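PDB 1UZB: 1-pyrroline-5-carboxylate dehydrogenase from Thermus thermophilus, which probably catalyses the NAD+-dependent oxidation of glutamate semialdehyde, formed by opening of 1-pyrroline-5-carboxylate, to glutamate in proline breakdown. Local coordinates for residues Ala118-Glu123 with Ala133-Ala138; Val178-Trp183 with Tyr246-Pro251; Asn184-Ile189 with Glu210-Val215; Gly192-Pro197 with Lys218-Phe223. One frame throughout, in Å; residues are numbered along the deposited sequence.

Contact 1 (Ala118-Glu123 with Ala133-Ala138)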
loop_
_atom_site.group_PDB
_atom_site.type_symbol
_atom_site.label_atom_id
_atom_site.label_comp_id
_atom_site.label_asym_id
_atom_site.label_seq_id
_atom_site.Cartn_x
_atom_site.Cartn_y
_atom_site.Cartn_z
ATOM N N ALA A 118 -35.910 25.599 4.578
ATOM C CA ALA A 118 -36.990 26.566 4.732
ATOM C C ALA A 118 -36.750 27.472 5.933
ATOM O O ALA A 118 -37.087 28.657 5.906
ATOM C CB ALA A 118 -38.320 25.839 4.883
ATOM N N THR A 119 -36.164 26.916 6.988
ATOM C CA THR A 119 -35.891 27.700 8.183
ATOM C C THR A 119 -34.816 28.740 7.867
ATOM O O THR A 119 -34.870 29.864 8.361
ATOM C CB THR A 119 -35.451 26.804 9.359
ATOM O OG1 THR A 119 -36.455 25.809 9.595
ATOM C CG2 THR A 119 -35.281 27.631 10.625
ATOM N N LEU A 120 -33.849 28.372 7.032
ATOM C CA LEU A 120 -32.794 29.305 6.632
ATOM C C LEU A 120 -33.377 30.432 5.783
ATOM O O LEU A 120 -32.982 31.592 5.910
ATOM C CB LEU A 120 -31.713 28.581 5.824
ATOM C CG LEU A 120 -30.759 27.682 6.609
ATOM C CD1 LEU A 120 -29.882 26.917 5.634
ATOM C CD2 LEU A 120 -29.905 28.521 7.552
ATOM N N VAL A 121 -34.303 30.078 4.899
ATOM C CA VAL A 121 -34.949 31.061 4.042
ATOM C C VAL A 121 -35.591 32.151 4.896
ATOM O O VAL A 121 -35.363 33.342 4.680
ATOM C CB VAL A 121 -36.037 30.393 3.162
ATOM C CG1 VAL A 121 -36.868 31.454 2.455
ATOM C CG2 VAL A 121 -35.385 29.465 2.141
ATOM N N TYR A 122 -36.385 31.734 5.879
ATOM C CA TYR A 122 -37.076 32.678 6.749
ATOM C C TYR A 122 -36.241 33.355 7.826
ATOM O O TYR A 122 -36.442 34.542 8.091
ATOM C CB TYR A 122 -38.284 32.000 7.408
ATOM C CG TYR A 122 -39.422 31.739 6.450
ATOM C CD1 TYR A 122 -39.861 30.441 6.192
ATOM C CD2 TYR A 122 -40.048 32.793 5.784
ATOM C CE1 TYR A 122 -40.897 30.201 5.292
ATOM C CE2 TYR A 122 -41.081 32.564 4.884
ATOM C CZ TYR A 122 -41.498 31.265 4.645
ATOM O OH TYR A 122 -42.519 31.037 3.751
ATOM N N GLU A 123 -35.306 32.632 8.442
ATOM C CA GLU A 123 -34.518 33.235 9.515
ATOM C C GLU A 123 -33.336 34.106 9.096
ATOM O O GLU A 123 -33.056 35.115 9.752
ATOM C CB GLU A 123 -34.022 32.175 10.505
ATOM C CG GLU A 123 -33.522 32.813 11.802
ATOM C CD GLU A 123 -33.107 31.815 12.870
ATOM O OE1 GLU A 123 -33.113 32.203 14.060
ATOM O OE2 GLU A 123 -32.766 30.660 12.528
ATOM N N ALA A 133 -27.694 24.603 -0.396
ATOM C CA ALA A 133 -26.246 24.419 -0.351
ATOM C C ALA A 133 -25.742 24.400 1.089
ATOM O O ALA A 133 -24.836 23.640 1.428
ATOM C CB ALA A 133 -25.550 25.531 -1.135
ATOM N N ASP A 134 -26.341 25.239 1.929
ATOM C CA ASP A 134 -25.974 25.357 3.338
ATOM C C ASP A 134 -26.222 24.023 4.051
ATOM O O ASP A 134 -25.319 23.457 4.668
ATOM C CB ASP A 134 -26.810 26.483 3.973
ATOM C CG ASP A 134 -26.337 26.881 5.363
ATOM O OD1 ASP A 134 -26.035 25.991 6.182
ATOM O OD2 ASP A 134 -26.300 28.100 5.644
ATOM N N VAL A 135 -27.444 23.510 3.954
ATOM C CA VAL A 135 -27.773 22.248 4.607
ATOM C C VAL A 135 -26.957 21.085 4.039
ATOM O O VAL A 135 -26.526 20.196 4.785
ATOM C CB VAL A 135 -29.281 21.946 4.484
ATOM C CG1 VAL A 135 -29.600 20.609 5.137
ATOM C CG2 VAL A 135 -30.085 23.060 5.157
ATOM N N ALA A 136 -26.739 21.086 2.726
ATOM C CA ALA A 136 -25.956 20.030 2.092
ATOM C C ALA A 136 -24.536 20.015 2.660
ATOM O O ALA A 136 -23.967 18.950 2.897
ATOM C CB ALA A 136 -25.921 20.241 0.585
ATOM N N GLU A 137 -23.969 21.198 2.881
ATOM C CA GLU A 137 -22.623 21.312 3.433
ATOM C C GLU A 137 -22.587 20.777 4.868
ATOM O O GLU A 137 -21.613 20.148 5.269
ATOM C CB GLU A 137 -22.157 22.770 3.410
ATOM C CG GLU A 137 -20.714 22.965 3.853
ATOM C CD GLU A 137 -20.298 24.424 3.873
ATOM O OE1 GLU A 137 -20.637 25.154 2.922
ATOM O OE2 GLU A 137 -19.619 24.837 4.835
ATOM N N ALA A 138 -23.640 21.038 5.640
ATOM C CA ALA A 138 -23.715 20.556 7.021
ATOM C C ALA A 138 -23.682 19.026 7.033
ATOM O O ALA A 138 -22.961 18.416 7.819
ATOM C CB ALA A 138 -24.999 21.057 7.682
#

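Contact 2 (Val178-Trp183 with Tyr246-Pro251)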
loop_
_atom_site.group_PDB
_atom_site.type_symbol
_atom_site.label_atom_id
_atom_site.label_comp_id
_atom_site.label_asym_id
_atom_site.label_seq_id
_atom_site.Cartn_x
_atom_site.Cartn_y
_atom_site.Cartn_z
ATOM N N VAL A 178 -15.427 25.622 23.588
ATOM C CA VAL A 178 -16.548 26.440 23.162
ATOM C C VAL A 178 -16.497 26.731 21.665
ATOM O O VAL A 178 -15.422 26.953 21.089
ATOM C CB VAL A 178 -16.601 27.780 23.952
ATOM C CG1 VAL A 178 -15.305 28.554 23.768
ATOM C CG2 VAL A 178 -17.796 28.614 23.495
ATOM N N VAL A 179 -17.672 26.694 21.046
ATOM C CA VAL A 179 -17.828 26.976 19.628
ATOM C C VAL A 179 -18.649 28.256 19.498
ATOM O O VAL A 179 -19.725 28.376 20.089
ATOM C CB VAL A 179 -18.564 25.817 18.910
ATOM C CG1 VAL A 179 -19.061 26.266 17.540
ATOM C CG2 VAL A 179 -17.625 24.629 18.764
ATOM N N ILE A 180 -18.129 29.211 18.737
ATOM C CA ILE A 180 -18.804 30.484 18.508
ATOM C C ILE A 180 -19.039 30.521 17.002
ATOM O O ILE A 180 -18.118 30.765 16.218
ATOM C CB ILE A 180 -17.917 31.658 18.976
ATOM C CG1 ILE A 180 -17.678 31.527 20.485
ATOM C CG2 ILE A 180 -18.581 32.994 18.654
ATOM C CD1 ILE A 180 -16.721 32.537 21.059
ATOM N N ALA A 181 -20.284 30.260 16.613
ATOM C CA ALA A 181 -20.677 30.175 15.208
ATOM C C ALA A 181 -21.189 31.454 14.554
ATOM O O ALA A 181 -21.635 32.383 15.224
ATOM C CB ALA A 181 -21.718 29.068 15.047
ATOM N N PRO A 182 -21.140 31.502 13.214
ATOM C CA PRO A 182 -21.587 32.648 12.422
ATOM C C PRO A 182 -23.055 32.545 12.024
ATOM O O PRO A 182 -23.656 31.471 12.095
ATOM C CB PRO A 182 -20.677 32.580 11.208
ATOM C CG PRO A 182 -20.639 31.109 10.954
ATOM C CD PRO A 182 -20.458 30.518 12.352
ATOM N N TRP A 183 -23.624 33.668 11.600
ATOM C CA TRP A 183 -25.016 33.694 11.174
ATOM C C TRP A 183 -25.182 33.441 9.681
ATOM O O TRP A 183 -26.278 33.109 9.235
ATOM C CB TRP A 183 -25.680 35.038 11.518
ATOM C CG TRP A 183 -24.925 36.262 11.065
ATOM C CD1 TRP A 183 -24.103 37.040 11.827
ATOM C CD2 TRP A 183 -24.939 36.859 9.756
ATOM N NE1 TRP A 183 -23.608 38.083 11.084
ATOM C CE2 TRP A 183 -24.103 37.996 9.809
ATOM C CE3 TRP A 183 -25.577 36.543 8.547
ATOM C CZ2 TRP A 183 -23.886 38.821 8.701
ATOM C CZ3 TRP A 183 -25.361 37.368 7.442
ATOM C CH2 TRP A 183 -24.522 38.492 7.530
ATOM N N TYR A 246 -17.342 35.136 28.804
ATOM C CA TYR A 246 -17.215 34.298 29.988
ATOM C C TYR A 246 -16.511 32.975 29.683
ATOM O O TYR A 246 -15.636 32.540 30.433
ATOM C CB TYR A 246 -18.600 34.021 30.577
ATOM C CG TYR A 246 -18.580 33.226 31.861
ATOM C CD1 TYR A 246 -18.181 33.812 33.062
ATOM C CD2 TYR A 246 -18.958 31.885 31.873
ATOM C CE1 TYR A 246 -18.162 33.080 34.247
ATOM C CE2 TYR A 246 -18.940 31.142 33.052
ATOM C CZ TYR A 246 -18.542 31.747 34.236
ATOM O OH TYR A 246 -18.533 31.024 35.409
ATOM N N LEU A 247 -16.889 32.335 28.582
ATOM C CA LEU A 247 -16.291 31.057 28.212
ATOM C C LEU A 247 -14.888 31.179 27.627
ATOM O O LEU A 247 -13.992 30.413 27.985
ATOM C CB LEU A 247 -17.210 30.319 27.236
ATOM C CG LEU A 247 -18.505 29.829 27.888
ATOM C CD1 LEU A 247 -19.440 29.267 26.831
ATOM C CD2 LEU A 247 -18.171 28.778 28.936
ATOM N N VAL A 248 -14.694 32.138 26.730
ATOM C CA VAL A 248 -13.388 32.337 26.117
ATOM C C VAL A 248 -12.300 32.602 27.160
ATOM O O VAL A 248 -11.179 32.109 27.032
ATOM C CB VAL A 248 -13.428 33.508 25.105
ATOM C CG1 VAL A 248 -12.016 33.922 24.720
ATOM C CG2 VAL A 248 -14.214 33.088 23.864
ATOM N N GLU A 249 -12.637 33.368 28.194
ATOM C CA GLU A 249 -11.680 33.720 29.244
ATOM C C GLU A 249 -11.669 32.762 30.438
ATOM O O GLU A 249 -10.860 32.911 31.354
ATOM C CB GLU A 249 -11.969 35.137 29.750
ATOM C CG GLU A 249 -11.959 36.203 28.663
ATOM C CD GLU A 249 -12.330 37.579 29.188
ATOM O OE1 GLU A 249 -13.418 37.716 29.789
ATOM O OE2 GLU A 249 -11.539 38.526 28.991
ATOM N N HIS A 250 -12.553 31.774 30.416
ATOM C CA HIS A 250 -12.671 30.814 31.508
ATOM C C HIS A 250 -11.428 29.939 31.670
ATOM O O HIS A 250 -10.871 29.442 30.689
ATOM C CB HIS A 250 -13.901 29.935 31.271
ATOM C CG HIS A 250 -14.456 29.310 32.511
ATOM N ND1 HIS A 250 -13.769 28.368 33.248
ATOM C CD2 HIS A 250 -15.646 29.481 33.136
ATOM C CE1 HIS A 250 -14.513 27.986 34.271
ATOM N NE2 HIS A 250 -15.656 28.646 34.225
ATOM N N PRO A 251 -10.970 29.741 32.914
ATOM C CA PRO A 251 -9.782 28.905 33.112
ATOM C C PRO A 251 -10.021 27.437 32.765
ATOM O O PRO A 251 -9.072 26.696 32.511
ATOM C CB PRO A 251 -9.460 29.105 34.592
ATOM C CG PRO A 251 -10.809 29.363 35.200
ATOM C CD PRO A 251 -11.444 30.295 34.196
#

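Contact 3 (Asn184-Ile189 with Glu210-Val215)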
loop_
_atom_site.group_PDB
_atom_site.type_symbol
_atom_site.label_atom_id
_atom_site.label_comp_id
_atom_site.label_asym_id
_atom_site.label_seq_id
_atom_site.Cartn_x
_atom_site.Cartn_y
_atom_site.Cartn_z
ATOM N N ASN A 184 -24.109 33.577 8.905
ATOM C CA ASN A 184 -24.243 33.399 7.461
ATOM C C ASN A 184 -24.342 31.953 6.971
ATOM O O ASN A 184 -24.902 31.700 5.906
ATOM C CB ASN A 184 -23.145 34.183 6.728
ATOM C CG ASN A 184 -21.771 33.571 6.876
ATOM O OD1 ASN A 184 -21.465 32.907 7.866
ATOM N ND2 ASN A 184 -20.920 33.816 5.888
ATOM N N PHE A 185 -23.800 31.014 7.739
ATOM C CA PHE A 185 -23.911 29.588 7.422
ATOM C C PHE A 185 -24.221 28.942 8.764
ATOM O O PHE A 185 -23.436 28.157 9.290
ATOM C CB PHE A 185 -22.613 29.032 6.836
ATOM C CG PHE A 185 -22.362 29.469 5.424
ATOM C CD1 PHE A 185 -21.655 30.637 5.159
ATOM C CD2 PHE A 185 -22.875 28.736 4.357
ATOM C CE1 PHE A 185 -21.461 31.071 3.845
ATOM C CE2 PHE A 185 -22.689 29.161 3.043
ATOM C CZ PHE A 185 -21.980 30.332 2.788
ATOM N N PRO A 186 -25.397 29.272 9.327
ATOM C CA PRO A 186 -25.886 28.786 10.618
ATOM C C PRO A 186 -26.249 27.320 10.751
ATOM O O PRO A 186 -26.591 26.863 11.842
ATOM C CB PRO A 186 -27.051 29.717 10.906
ATOM C CG PRO A 186 -27.631 29.916 9.566
ATOM C CD PRO A 186 -26.428 30.092 8.663
ATOM N N VAL A 187 -26.217 26.587 9.647
ATOM C CA VAL A 187 -26.458 25.156 9.724
ATOM C C VAL A 187 -25.114 24.498 9.407
ATOM O O VAL A 187 -24.580 23.754 10.218
ATOM C CB VAL A 187 -27.530 24.661 8.728
ATOM C CG1 VAL A 187 -27.669 23.144 8.838
ATOM C CG2 VAL A 187 -28.864 25.318 9.035
ATOM N N ALA A 188 -24.547 24.824 8.250
ATOM C CA ALA A 188 -23.272 24.248 7.828
ATOM C C ALA A 188 -22.081 24.461 8.766
ATOM O O ALA A 188 -21.523 23.498 9.286
ATOM C CB ALA A 188 -22.913 24.755 6.436
ATOM N N ILE A 189 -21.676 25.712 8.967
ATOM C CA ILE A 189 -20.522 25.987 9.821
ATOM C C ILE A 189 -20.810 25.689 11.292
ATOM O O ILE A 189 -19.946 25.202 12.016
ATOM C CB ILE A 189 -20.036 27.432 9.609
ATOM C CG1 ILE A 189 -19.527 27.572 8.170
ATOM C CG2 ILE A 189 -18.921 27.777 10.592
ATOM C CD1 ILE A 189 -19.056 28.960 7.806
ATOM N N GLU A 210 -26.649 35.334 17.145
ATOM C CA GLU A 210 -27.960 35.864 17.527
ATOM C C GLU A 210 -29.037 35.820 16.449
ATOM O O GLU A 210 -30.196 35.528 16.740
ATOM C CB GLU A 210 -27.835 37.314 18.009
ATOM C CG GLU A 210 -26.971 37.519 19.232
ATOM C CD GLU A 210 -27.037 38.949 19.742
ATOM O OE1 GLU A 210 -26.196 39.319 20.583
ATOM O OE2 GLU A 210 -27.939 39.697 19.307
ATOM N N ASP A 211 -28.654 36.113 15.210
ATOM C CA ASP A 211 -29.598 36.141 14.096
ATOM C C ASP A 211 -30.041 34.774 13.591
ATOM O O ASP A 211 -30.957 34.687 12.770
ATOM C CB ASP A 211 -29.001 36.925 12.923
ATOM C CG ASP A 211 -28.851 38.404 13.221
ATOM O OD1 ASP A 211 -29.882 39.068 13.455
ATOM O OD2 ASP A 211 -27.705 38.902 13.217
ATOM N N ALA A 212 -29.410 33.711 14.081
ATOM C CA ALA A 212 -29.737 32.367 13.626
ATOM C C ALA A 212 -29.928 31.355 14.750
ATOM O O ALA A 212 -29.588 30.180 14.603
ATOM C CB ALA A 212 -28.647 31.884 12.667
ATOM N N VAL A 213 -30.495 31.800 15.864
ATOM C CA VAL A 213 -30.712 30.912 17.003
ATOM C C VAL A 213 -31.764 29.820 16.769
ATOM O O VAL A 213 -31.665 28.731 17.333
ATOM C CB VAL A 213 -31.111 31.711 18.268
ATOM C CG1 VAL A 213 -29.965 32.610 18.692
ATOM C CG2 VAL A 213 -32.365 32.532 17.998
ATOM N N VAL A 214 -32.766 30.095 15.939
ATOM C CA VAL A 214 -33.799 29.093 15.700
ATOM C C VAL A 214 -33.285 27.884 14.931
ATOM O O VAL A 214 -33.538 26.743 15.320
ATOM C CB VAL A 214 -35.011 29.684 14.944
ATOM C CG1 VAL A 214 -35.999 28.578 14.592
ATOM C CG2 VAL A 214 -35.697 30.730 15.811
ATOM N N VAL A 215 -32.566 28.118 13.841
ATOM C CA VAL A 215 -32.059 26.988 13.078
ATOM C C VAL A 215 -31.009 26.218 13.885
ATOM O O VAL A 215 -30.847 25.009 13.711
ATOM C CB VAL A 215 -31.487 27.429 11.712
ATOM C CG1 VAL A 215 -30.138 28.102 11.887
ATOM C CG2 VAL A 215 -31.399 26.224 10.791
HETATM O O HOH W 1 -27.084 28.615 14.236
#

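Contact 4 (Gly192-Pro197 with Lys218-Phe223)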
loop_
_atom_site.group_PDB
_atom_site.type_symbol
_atom_site.label_atom_id
_atom_site.label_comp_id
_atom_site.label_asym_id
_atom_site.label_seq_id
_atom_site.Cartn_x
_atom_site.Cartn_y
_atom_site.Cartn_z
ATOM N N GLY A 192 -20.393 21.897 11.415
ATOM C CA GLY A 192 -19.011 21.484 11.252
ATOM C C GLY A 192 -18.115 21.800 12.433
ATOM O O GLY A 192 -17.313 20.967 12.870
ATOM N N MET A 193 -18.249 23.012 12.957
ATOM C CA MET A 193 -17.437 23.459 14.083
ATOM C C MET A 193 -17.679 22.659 15.356
ATOM O O MET A 193 -16.807 22.581 16.225
ATOM C CB MET A 193 -17.700 24.935 14.367
ATOM C CG MET A 193 -17.311 25.867 13.242
ATOM S SD MET A 193 -17.659 27.575 13.684
ATOM C CE MET A 193 -16.223 27.880 14.626
ATOM N N ILE A 194 -18.867 22.069 15.459
ATOM C CA ILE A 194 -19.246 21.267 16.617
ATOM C C ILE A 194 -18.876 19.793 16.456
ATOM O O ILE A 194 -18.192 19.220 17.305
ATOM C CB ILE A 194 -20.776 21.330 16.864
ATOM C CG1 ILE A 194 -21.195 22.749 17.252
ATOM C CG2 ILE A 194 -21.177 20.330 17.945
ATOM C CD1 ILE A 194 -22.694 22.930 17.338
ATOM N N VAL A 195 -19.315 19.184 15.355
ATOM C CA VAL A 195 -19.074 17.760 15.159
ATOM C C VAL A 195 -17.631 17.357 14.898
ATOM O O VAL A 195 -17.264 16.215 15.160
ATOM C CB VAL A 195 -19.999 17.169 14.046
ATOM C CG1 VAL A 195 -21.460 17.431 14.397
ATOM C CG2 VAL A 195 -19.660 17.756 12.690
ATOM N N GLY A 196 -16.812 18.273 14.393
ATOM C CA GLY A 196 -15.415 17.941 14.160
ATOM C C GLY A 196 -14.755 17.606 15.490
ATOM O O GLY A 196 -14.233 16.503 15.677
ATOM N N PRO A 197 -14.762 18.547 16.446
ATOM C CA PRO A 197 -14.150 18.289 17.756
ATOM C C PRO A 197 -14.794 17.106 18.485
ATOM O O PRO A 197 -14.107 16.276 19.082
ATOM C CB PRO A 197 -14.374 19.601 18.503
ATOM C CG PRO A 197 -14.347 20.623 17.400
ATOM C CD PRO A 197 -15.149 19.963 16.310
ATOM N N LYS A 218 -32.846 23.792 15.934
ATOM C CA LYS A 218 -33.300 22.653 15.147
ATOM C C LYS A 218 -32.164 21.666 14.910
ATOM O O LYS A 218 -32.392 20.457 14.843
ATOM C CB LYS A 218 -33.908 23.116 13.819
ATOM C CG LYS A 218 -35.216 23.868 13.997
ATOM C CD LYS A 218 -35.908 24.123 12.669
ATOM C CE LYS A 218 -37.256 24.795 12.876
ATOM N NZ LYS A 218 -38.028 24.870 11.609
ATOM N N VAL A 219 -30.938 22.168 14.783
ATOM C CA VAL A 219 -29.804 21.273 14.608
ATOM C C VAL A 219 -29.643 20.483 15.912
ATOM O O VAL A 219 -29.351 19.288 15.886
ATOM C CB VAL A 219 -28.509 22.058 14.277
ATOM C CG1 VAL A 219 -27.296 21.137 14.366
ATOM C CG2 VAL A 219 -28.616 22.650 12.871
ATOM N N PHE A 220 -29.854 21.135 17.054
ATOM C CA PHE A 220 -29.737 20.421 18.318
ATOM C C PHE A 220 -30.841 19.393 18.518
ATOM O O PHE A 220 -30.643 18.399 19.218
ATOM C CB PHE A 220 -29.651 21.381 19.506
ATOM C CG PHE A 220 -28.240 21.657 19.925
ATOM C CD1 PHE A 220 -27.436 22.512 19.179
ATOM C CD2 PHE A 220 -27.674 20.971 20.997
ATOM C CE1 PHE A 220 -26.091 22.677 19.485
ATOM C CE2 PHE A 220 -26.326 21.128 21.313
ATOM C CZ PHE A 220 -25.532 21.983 20.554
ATOM N N GLU A 221 -31.998 19.613 17.901
ATOM C CA GLU A 221 -33.069 18.628 17.998
ATOM C C GLU A 221 -32.532 17.356 17.343
ATOM O O GLU A 221 -32.790 16.248 17.805
ATOM C CB GLU A 221 -34.319 19.086 17.247
ATOM C CG GLU A 221 -35.139 20.149 17.951
ATOM C CD GLU A 221 -36.411 20.473 17.193
ATOM O OE1 GLU A 221 -36.311 20.870 16.015
ATOM O OE2 GLU A 221 -37.507 20.329 17.770
ATOM N N ILE A 222 -31.781 17.528 16.257
ATOM C CA ILE A 222 -31.197 16.394 15.553
ATOM C C ILE A 222 -30.144 15.707 16.427
ATOM O O ILE A 222 -30.119 14.477 16.525
ATOM C CB ILE A 222 -30.572 16.841 14.213
ATOM C CG1 ILE A 222 -31.686 17.279 13.255
ATOM C CG2 ILE A 222 -29.766 15.703 13.600
ATOM C CD1 ILE A 222 -31.189 17.956 11.988
ATOM N N PHE A 223 -29.286 16.488 17.076
ATOM C CA PHE A 223 -28.274 15.889 17.944
ATOM C C PHE A 223 -28.942 15.091 19.065
ATOM O O PHE A 223 -28.490 13.998 19.422
ATOM C CB PHE A 223 -27.369 16.957 18.575
ATOM C CG PHE A 223 -26.487 17.697 17.594
ATOM C CD1 PHE A 223 -26.088 17.121 16.388
ATOM C CD2 PHE A 223 -26.012 18.965 17.914
ATOM C CE1 PHE A 223 -25.223 17.804 15.518
ATOM C CE2 PHE A 223 -25.154 19.649 17.057
ATOM C CZ PHE A 223 -24.759 19.069 15.858
#

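Contact 1 (Ala118-Glu123 with Ala133-Ala138)
L120 of helix 113-124 reaches across to D134 and V135 of the next helix, 128-149, and one methyl, CD1, does nearly all the touching. The leucine has CG beside its backbone N (chi1 -75°) and CD1 anti to CA (chi2 173°), an extended shape that carries the methyl clear of its own helix. CD1 stands 3.5 Å from CB of D134 and 3.6 Å from CG of D134, directly over one face of the carboxylate, with both oxygens only slightly farther off. The CD2 branch brushes D134 OD2, at 4.1 Å. V135 turns its CG2 toward the leucine, so that L120 CD1 and V135 CG2 are 3.9 Å apart. D134 has CG anti to its backbone N (chi1 -169°), and its oxygens find partners beyond the two segments: OD2 forms a salt bridge with K126, and OD1 takes the N-H of A188, tying helix 128-149 to the first turn of helix 188-199. A forked, uncharged leucine suits this place because it covers the carboxylate face without competing for its oxygens, while branched V135 offers a compact methyl alongside. The chemistry is therefore apolar on the leucine side and divided on the aspartate side: carbon covers the flat face while the oxygens of this buried aspartate serve K126 and the N-H of A188, consistent with a carboxylate kept ionised by K126.

Contact 2 (Val178-Trp183 with Tyr246-Pro251)
The flat groups stand behind the line where V178 and I180 meet L247 and V248, and neither Y246 nor H250 reaches the strand. Their two rings touch each other instead: Y246 CE2 lies in the plane of the imidazole, at its edge, 3.7 Å from H250 CD2. Y246 OH and H250 NE2 both bond to E77 OE1, which probably helps to set how the two rings are turned, and ND1 of H250 is paired with the backbone N of R252. The contact itself is aliphatic. V178 directs CG2 at the leucine, 3.8 Å from L247 CD1; chi1 of 58° puts CG1 in the crowded position between N and the carbonyl carbon, which leaves CG2 anti to N and aimed at the leucine. L247 answers with CD1 and, more loosely, with CB, which is 4.2 Å from V178 CG2. Two residues along, I180 stretches out with CD1 anti to CA (chi2 175°), and this end methyl meets V248 CG2 at 3.8 Å, the two side chains crossing at about a right angle. Beta-branched residues suit the strand, and the longer isoleucine spans the wider gap to V248. Alternation along the strand puts V178 and I180 on one face of the sheet, against helix 242-248, whereas V179 faces M193 and I194 of helix 188-199. Strand 165-180 runs parallel to strands 203-207 and 255-259 in the sheet of the Rossmann-like, probably cofactor-binding domain, so that helices pack on both faces of it.

Contact 3 (Asn184-Ile189 with Glu210-Val215)
P186 lies against A212 and V215 at the start of helix 213-226. Following the proline ring outward, CB touches first: it is 3.2 Å from A212 CB, tighter than usual for two carbons, and 3.6 Å from V215 CG1. CG, at the tip of the ring, has the same two neighbours more loosely, 3.8 Å from A212 CB and 3.9 Å from V215 CG1. V215 places its methyls on two partners, CG1 on the proline and CG2 on V187 CG2, again a close 3.2 Å. Its chi1 of 75° puts CG1 between the backbone N and carbonyl carbon, a less usual valine rotamer that lets both methyls be used. A water donates to P186 O and to A212 O, each at 3.0 Å, satisfying two carbonyls beside the apolar patch. Small alanine at the N-cap leaves room for the rigid proline to come close. Around this loop-to-helix junction, L120 of helix 113-124 and D134 of helix 128-149 also pack on P186. The carboxylate of E123 accepts the N-H groups of V214 and V215, so helix 113-124 is joined to the first turn of helix 213-226, while helix 188-199 begins directly after V187.

Contact 4 (Gly192-Pro197 with Lys218-Phe223)
With CG1 beside its backbone N (chi1 -65°) and CD1 anti to CA (chi2 173°), I194 extends from helix 188-199 toward the two phenylalanines of helix 213-226. F223 likewise has CG anti to its carbonyl carbon, which points its ring back at I194 and V195. I194 CD1 comes 4.0 Å from F220 CE1, obliquely, and 4.1 Å from F223 CE2, here at the ring edge and near its plane. The isoleucine's CG2 is also 4.1 Å from F223 CE2. V195 meets the same ring with CG1, 3.9 Å from F223 CE1, the side chains crossing at about a right angle. Within their helix, F223 CD2 sits 3.8 Å above the F220 ring plane, over its centre. The two helical segments run roughly the same way, 25° apart, with axes 12.7 Å from each other, a gap well matched to aromatic rings on one side and branched aliphatic chains on the other. Their helices pack side by side in successive beta-alpha-beta units. V233 of strand 233-235 packs against I194 and both rings. No hydrogen bond spans the pair, so its cohesion is dispersion and the hydrophobic effect, as suits four buried hydrocarbon side chains.

In the fold
Contacts 1 and 3 are close neighbours, with centres 8 Å apart, and carboxylates of contact 1 hold backbone N-H groups of contact 3. Contacts 3 and 4 have centres about 11 Å apart; contact 3 joins the starts of the two helices that contact 4 packs together farther along. Contact 4 also meets contact 1, where T119 OG1 and K218 NZ are 2.7 Å apart. Contact 2 packs helix 242-248 on the face of the sheet opposite helix 188-199, about 15 Å from contacts 3 and 4 and 23 Å from contact 1 between centres. Residues 181-186, joining contact 2 to contact 3, by their A-P-W-N-F-P sequence probably correspond to the loop that lines the catalytic cleft in other aldehyde dehydrogenases.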